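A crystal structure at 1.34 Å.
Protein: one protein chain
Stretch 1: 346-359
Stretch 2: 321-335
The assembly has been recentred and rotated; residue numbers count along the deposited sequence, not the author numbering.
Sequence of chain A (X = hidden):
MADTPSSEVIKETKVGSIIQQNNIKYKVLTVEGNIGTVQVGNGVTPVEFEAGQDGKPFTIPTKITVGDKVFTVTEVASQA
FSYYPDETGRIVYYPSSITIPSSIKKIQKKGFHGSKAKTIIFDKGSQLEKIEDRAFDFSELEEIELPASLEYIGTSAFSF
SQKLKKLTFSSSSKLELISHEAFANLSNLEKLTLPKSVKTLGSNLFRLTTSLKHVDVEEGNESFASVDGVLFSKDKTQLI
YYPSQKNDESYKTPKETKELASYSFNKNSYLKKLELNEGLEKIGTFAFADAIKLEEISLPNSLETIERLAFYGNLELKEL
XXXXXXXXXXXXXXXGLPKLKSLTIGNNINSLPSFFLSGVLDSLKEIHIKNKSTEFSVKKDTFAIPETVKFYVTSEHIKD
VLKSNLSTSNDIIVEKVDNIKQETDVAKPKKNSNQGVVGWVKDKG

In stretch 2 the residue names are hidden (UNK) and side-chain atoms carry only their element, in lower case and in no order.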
# COMPACT_ATOMS: atom_id res chain seq x y z
N GLY A 346 25.06 16.46 5.72
CA GLY A 346 26.19 16.45 4.79
C GLY A 346 26.64 17.77 4.22
O GLY A 346 25.94 18.78 4.27
N ASN A 347 27.86 17.76 3.63
CA ASN A 347 28.60 18.95 3.19
C ASN A 347 27.88 19.93 2.28
O ASN A 347 28.03 21.13 2.47
CB ASN A 347 29.94 18.57 2.51
CG ASN A 347 30.95 17.90 3.42
OD1 ASN A 347 30.82 17.86 4.65
ND2 ASN A 347 31.98 17.31 2.86
N ASN A 348 27.16 19.44 1.27
CA ASN A 348 26.60 20.36 0.30
C ASN A 348 25.12 20.63 0.50
O ASN A 348 24.47 21.14 -0.41
CB ASN A 348 26.94 19.89 -1.14
CG ASN A 348 28.42 19.58 -1.26
OD1 ASN A 348 29.28 20.38 -0.85
ND2 ASN A 348 28.73 18.34 -1.64
N ILE A 349 24.60 20.37 1.73
CA ILE A 349 23.20 20.68 2.05
C ILE A 349 23.27 22.04 2.70
O ILE A 349 23.75 22.16 3.84
CB ILE A 349 22.60 19.57 2.96
CG1 ILE A 349 22.62 18.21 2.22
CG2 ILE A 349 21.17 19.97 3.33
CD1 ILE A 349 22.40 17.05 3.13
N ASN A 350 22.82 23.07 1.97
CA ASN A 350 22.93 24.46 2.42
C ASN A 350 21.59 25.13 2.66
O ASN A 350 21.56 26.31 2.99
CB ASN A 350 23.77 25.29 1.44
CG ASN A 350 23.24 25.29 0.02
OD1 ASN A 350 22.05 25.48 -0.23
ND2 ASN A 350 24.11 25.09 -0.94
N SER A 351 20.48 24.40 2.48
CA SER A 351 19.15 24.95 2.67
C SER A 351 18.33 23.87 3.35
O SER A 351 18.26 22.75 2.84
CB SER A 351 18.55 25.35 1.33
OG SER A 351 17.22 25.81 1.49
N LEU A 352 17.78 24.18 4.52
CA LEU A 352 16.96 23.21 5.25
C LEU A 352 15.52 23.61 5.14
O LEU A 352 15.17 24.75 5.49
CB LEU A 352 17.39 23.06 6.70
CG LEU A 352 18.87 22.71 6.93
CD1 LEU A 352 19.14 22.56 8.40
CD2 LEU A 352 19.25 21.41 6.22
N PRO A 353 14.68 22.73 4.59
CA PRO A 353 13.28 23.10 4.36
C PRO A 353 12.41 23.11 5.60
O PRO A 353 12.82 22.66 6.68
CB PRO A 353 12.81 22.05 3.35
CG PRO A 353 13.59 20.84 3.71
CD PRO A 353 14.94 21.34 4.14
N SER A 354 11.17 23.58 5.43
CA SER A 354 10.20 23.55 6.50
C SER A 354 9.94 22.09 6.85
O SER A 354 9.97 21.21 5.98
CB SER A 354 8.89 24.13 5.99
OG SER A 354 9.05 25.53 5.82
N PHE A 355 9.62 21.84 8.12
CA PHE A 355 9.18 20.52 8.60
C PHE A 355 10.23 19.42 8.43
O PHE A 355 9.90 18.24 8.30
CB PHE A 355 7.85 20.11 7.92
CG PHE A 355 6.77 21.16 8.04
CD1 PHE A 355 6.32 21.57 9.29
CD2 PHE A 355 6.23 21.76 6.92
CE1 PHE A 355 5.32 22.53 9.41
CE2 PHE A 355 5.23 22.74 7.03
CZ PHE A 355 4.79 23.11 8.28
N PHE A 356 11.50 19.80 8.49
CA PHE A 356 12.62 18.89 8.32
C PHE A 356 12.76 17.86 9.44
O PHE A 356 12.90 16.65 9.18
CB PHE A 356 13.87 19.74 8.20
CG PHE A 356 15.17 19.04 7.94
CD1 PHE A 356 15.41 18.44 6.70
CD2 PHE A 356 16.21 19.08 8.87
CE1 PHE A 356 16.66 17.85 6.42
CE2 PHE A 356 17.45 18.50 8.59
CZ PHE A 356 17.66 17.90 7.36
N LEU A 357 12.67 18.33 10.72
CA LEU A 357 12.89 17.44 11.85
C LEU A 357 11.92 17.82 12.95
O LEU A 357 11.83 19.00 13.32
CB LEU A 357 14.34 17.55 12.27
CG LEU A 357 14.75 16.72 13.46
CD1 LEU A 357 14.57 15.20 13.18
CD2 LEU A 357 16.17 17.01 13.86
N SER A 358 11.13 16.85 13.42
CA SER A 358 10.06 17.13 14.37
C SER A 358 9.63 15.84 15.05
O SER A 358 10.14 14.75 14.77
CB SER A 358 8.86 17.77 13.66
OG SER A 358 8.32 16.88 12.70
N GLY A 359 8.64 15.97 15.94
CA GLY A 359 8.06 14.83 16.63
C GLY A 359 8.86 14.36 17.82
O GLY A 359 9.68 15.09 18.37
N UNK A 321 23.09 9.77 9.24
CA UNK A 321 24.06 10.57 8.56
C UNK A 321 23.51 10.88 7.17
O UNK A 321 23.51 9.99 6.30
c UNK A 321 27.09 8.59 9.99
c UNK A 321 25.43 9.88 8.50
c UNK A 321 25.93 9.59 9.94
c UNK A 321 26.42 10.73 7.68
N UNK A 322 23.03 12.09 6.96
CA UNK A 322 22.51 12.49 5.65
C UNK A 322 23.72 12.79 4.75
O UNK A 322 24.62 13.56 5.13
c UNK A 322 21.60 13.71 5.75
c UNK A 322 20.36 13.55 6.65
c UNK A 322 19.42 12.43 6.14
c UNK A 322 19.62 14.89 6.77
N UNK A 323 23.79 12.12 3.60
CA UNK A 323 24.99 12.24 2.76
C UNK A 323 25.14 13.60 2.13
O UNK A 323 24.25 14.46 2.18
c UNK A 323 24.86 11.09 1.75
c UNK A 323 23.39 10.82 1.69
c UNK A 323 22.83 11.14 3.07
N UNK A 324 26.33 13.81 1.58
CA UNK A 324 26.76 15.15 1.22
C UNK A 324 26.01 15.85 0.11
O UNK A 324 26.10 17.08 0.03
c UNK A 324 29.17 14.74 2.03
o UNK A 324 30.26 14.16 1.76
o UNK A 324 28.80 14.98 3.20
c UNK A 324 28.26 15.14 0.86
N UNK A 325 25.30 15.10 -0.74
CA UNK A 325 24.73 15.64 -1.96
C UNK A 325 23.20 15.56 -2.07
O UNK A 325 22.67 15.68 -3.18
o UNK A 325 27.61 15.74 -2.95
n UNK A 325 27.41 13.48 -2.88
c UNK A 325 26.90 14.73 -3.01
c UNK A 325 25.39 14.89 -3.15
N UNK A 326 22.48 15.33 -0.95
CA UNK A 326 21.03 15.27 -1.04
C UNK A 326 20.54 16.64 -1.52
O UNK A 326 20.96 17.69 -0.98
c UNK A 326 20.38 14.92 0.31
c UNK A 326 18.89 14.72 0.13
c UNK A 326 20.99 13.65 0.91
N UNK A 327 19.66 16.63 -2.53
CA UNK A 327 19.13 17.85 -3.13
C UNK A 327 17.69 18.11 -2.73
O UNK A 327 17.27 19.27 -2.68
c UNK A 327 19.18 17.73 -4.66
n UNK A 327 21.13 16.68 -8.97
c UNK A 327 20.60 17.72 -6.76
c UNK A 327 21.18 16.53 -7.49
c UNK A 327 20.60 17.56 -5.24
N UNK A 328 16.91 17.05 -2.51
CA UNK A 328 15.48 17.20 -2.29
C UNK A 328 15.03 16.47 -1.06
O UNK A 328 15.21 15.25 -0.97
o UNK A 328 15.29 18.25 -5.17
c UNK A 328 14.70 16.63 -3.51
c UNK A 328 15.25 17.05 -4.85
n UNK A 328 15.76 16.10 -5.62
N UNK A 329 14.40 17.19 -0.15
CA UNK A 329 13.79 16.59 1.04
C UNK A 329 12.29 16.84 0.98
O UNK A 329 11.88 17.99 0.80
c UNK A 329 16.15 15.78 3.18
c UNK A 329 18.04 17.71 2.59
c UNK A 329 18.44 16.52 3.16
c UNK A 329 16.70 17.95 2.33
c UNK A 329 14.30 17.24 2.32
c UNK A 329 15.74 16.99 2.62
c UNK A 329 17.51 15.54 3.43
N UNK A 330 11.48 15.80 1.17
CA UNK A 330 10.04 16.01 1.24
C UNK A 330 9.67 16.62 2.58
O UNK A 330 10.48 16.71 3.52
N UNK A 331 8.40 16.99 2.71
CA UNK A 331 7.84 17.55 3.95
C UNK A 331 7.88 16.47 5.05
O UNK A 331 7.60 15.31 4.77
c UNK A 331 5.70 18.73 4.81
n UNK A 331 2.47 20.81 4.98
c UNK A 331 4.38 19.35 4.33
c UNK A 331 3.51 19.85 5.46
c UNK A 331 6.40 18.02 3.67
N UNK A 332 8.23 16.83 6.28
CA UNK A 332 8.28 15.86 7.39
C UNK A 332 9.15 14.66 7.06
O UNK A 332 8.76 13.52 7.29
c UNK A 332 6.10 16.55 8.47
n UNK A 332 6.41 17.02 9.74
n UNK A 332 4.74 18.19 8.93
c UNK A 332 6.87 15.43 7.84
c UNK A 332 5.50 17.97 9.98
c UNK A 332 5.09 17.28 7.96
N UNK A 333 10.36 14.92 6.55
CA UNK A 333 11.21 13.81 6.15
C UNK A 333 11.64 12.96 7.35
O UNK A 333 11.81 11.75 7.19
c UNK A 333 13.29 15.26 6.08
c UNK A 333 12.39 14.30 5.30
c UNK A 333 13.18 13.12 4.76
N UNK A 334 11.84 13.59 8.54
CA UNK A 334 12.24 12.86 9.76
C UNK A 334 11.28 13.23 10.87
O UNK A 334 11.24 14.40 11.31
c UNK A 334 16.14 15.13 8.97
c UNK A 334 13.67 13.21 10.18
s UNK A 334 16.37 13.42 9.54
c UNK A 334 14.73 12.73 9.18
N UNK A 335 10.54 12.26 11.36
CA UNK A 335 9.60 12.56 12.44
C UNK A 335 9.45 11.33 13.33
O UNK A 335 9.23 10.21 12.83
n UNK A 335 6.86 14.46 13.30
o UNK A 335 6.64 12.25 13.54
c UNK A 335 7.16 13.21 12.96
c UNK A 335 8.22 12.99 11.88
O HOH W 1 31.85 16.67 -0.09
O HOH W 2 26.67 17.92 -3.86
O HOH W 3 23.15 19.12 -1.82
O HOH W 4 11.31 18.60 5.32
O HOH W 5 9.64 16.39 10.43

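Position 321 carries four carbons, forked at the first with one arm two carbons long, and points away from stretch 1; it is Ile321. At 322 four carbons fork at the second, and one terminal carbon lies 3.6 Å from Phe356 CZ: Leu322. At 323 three carbons close a ring onto the backbone nitrogen, which defines Pro323.

Position 324 has two carbons, the second bearing two oxygens, a carboxylate, hence Asp324. Its OD1 accepts a hydrogen bond from Asn347 N (3.0 Å), and its backbone O another from Asn348 N (2.9 Å). Gly346 fits closely here: a CB on it would fall 2.6 Å from Asp324 CA. At 325 the second of two carbons holds one oxygen and one nitrogen, giving Asn325; Asn348 ND2 donates to its OD1 at 3.1 Å.

Position 326 is one carbon carrying two more, Val326, whose CB lies 4.1 Å from Ile349 CD1. At 327 four carbons in a row end in nitrogen, and at 328 two carbons end in one oxygen and one nitrogen; neither touches stretch 1, and they are Lys327 and Asn328.

Position 329 shows one carbon and a ring of six, Phe329. Its face receives the edge of Phe356, with centroids 5.1 Å apart and planes at 88°, while Ile349 CG2 sits at the edge of the Phe329 ring, 3.9 Å from Phe329 CE2. Position 330 has no side-chain atoms: Gly330. At 331 four carbons in a row end in nitrogen, the last carbon being 3.6 Å from Phe355 CD2; this is Lys331, and that carbon is CE.

Position 332 bears one carbon and a five-membered ring of three carbons and two nitrogens, so it is His332. Phe355 CB stands over the ring face, 3.7 Å from its centroid. Three carbons at 333, branched at the first, make Val333, with CG1 3.9 Å from Phe356 CD1. The unbranched carbon, carbon, sulfur, carbon chain at 334 is Met334; its CE lies over one face of the Phe356 ring, 3.6 Å from the centroid. At 335 two carbons end in one oxygen and one nitrogen: Asn335, whose ND2 donates to Ser358 OG at 2.9 Å.

The contact thus combines polar ends with an apolar middle. Turns meet at Asp324, and Phe356 packs among Leu322, Phe329, Val333 and Met334. Beyond it the chains pair as parallel strands: Met334 N bonds weakly to Phe356 O (3.3 Å), and Ser358 N donates to Met334 O (3.2 Å). A water donating to both Met334 O and Phe355 O reinforces the pairing.

Stretch 2 321-335: ILPDNVKNFGKHVMN
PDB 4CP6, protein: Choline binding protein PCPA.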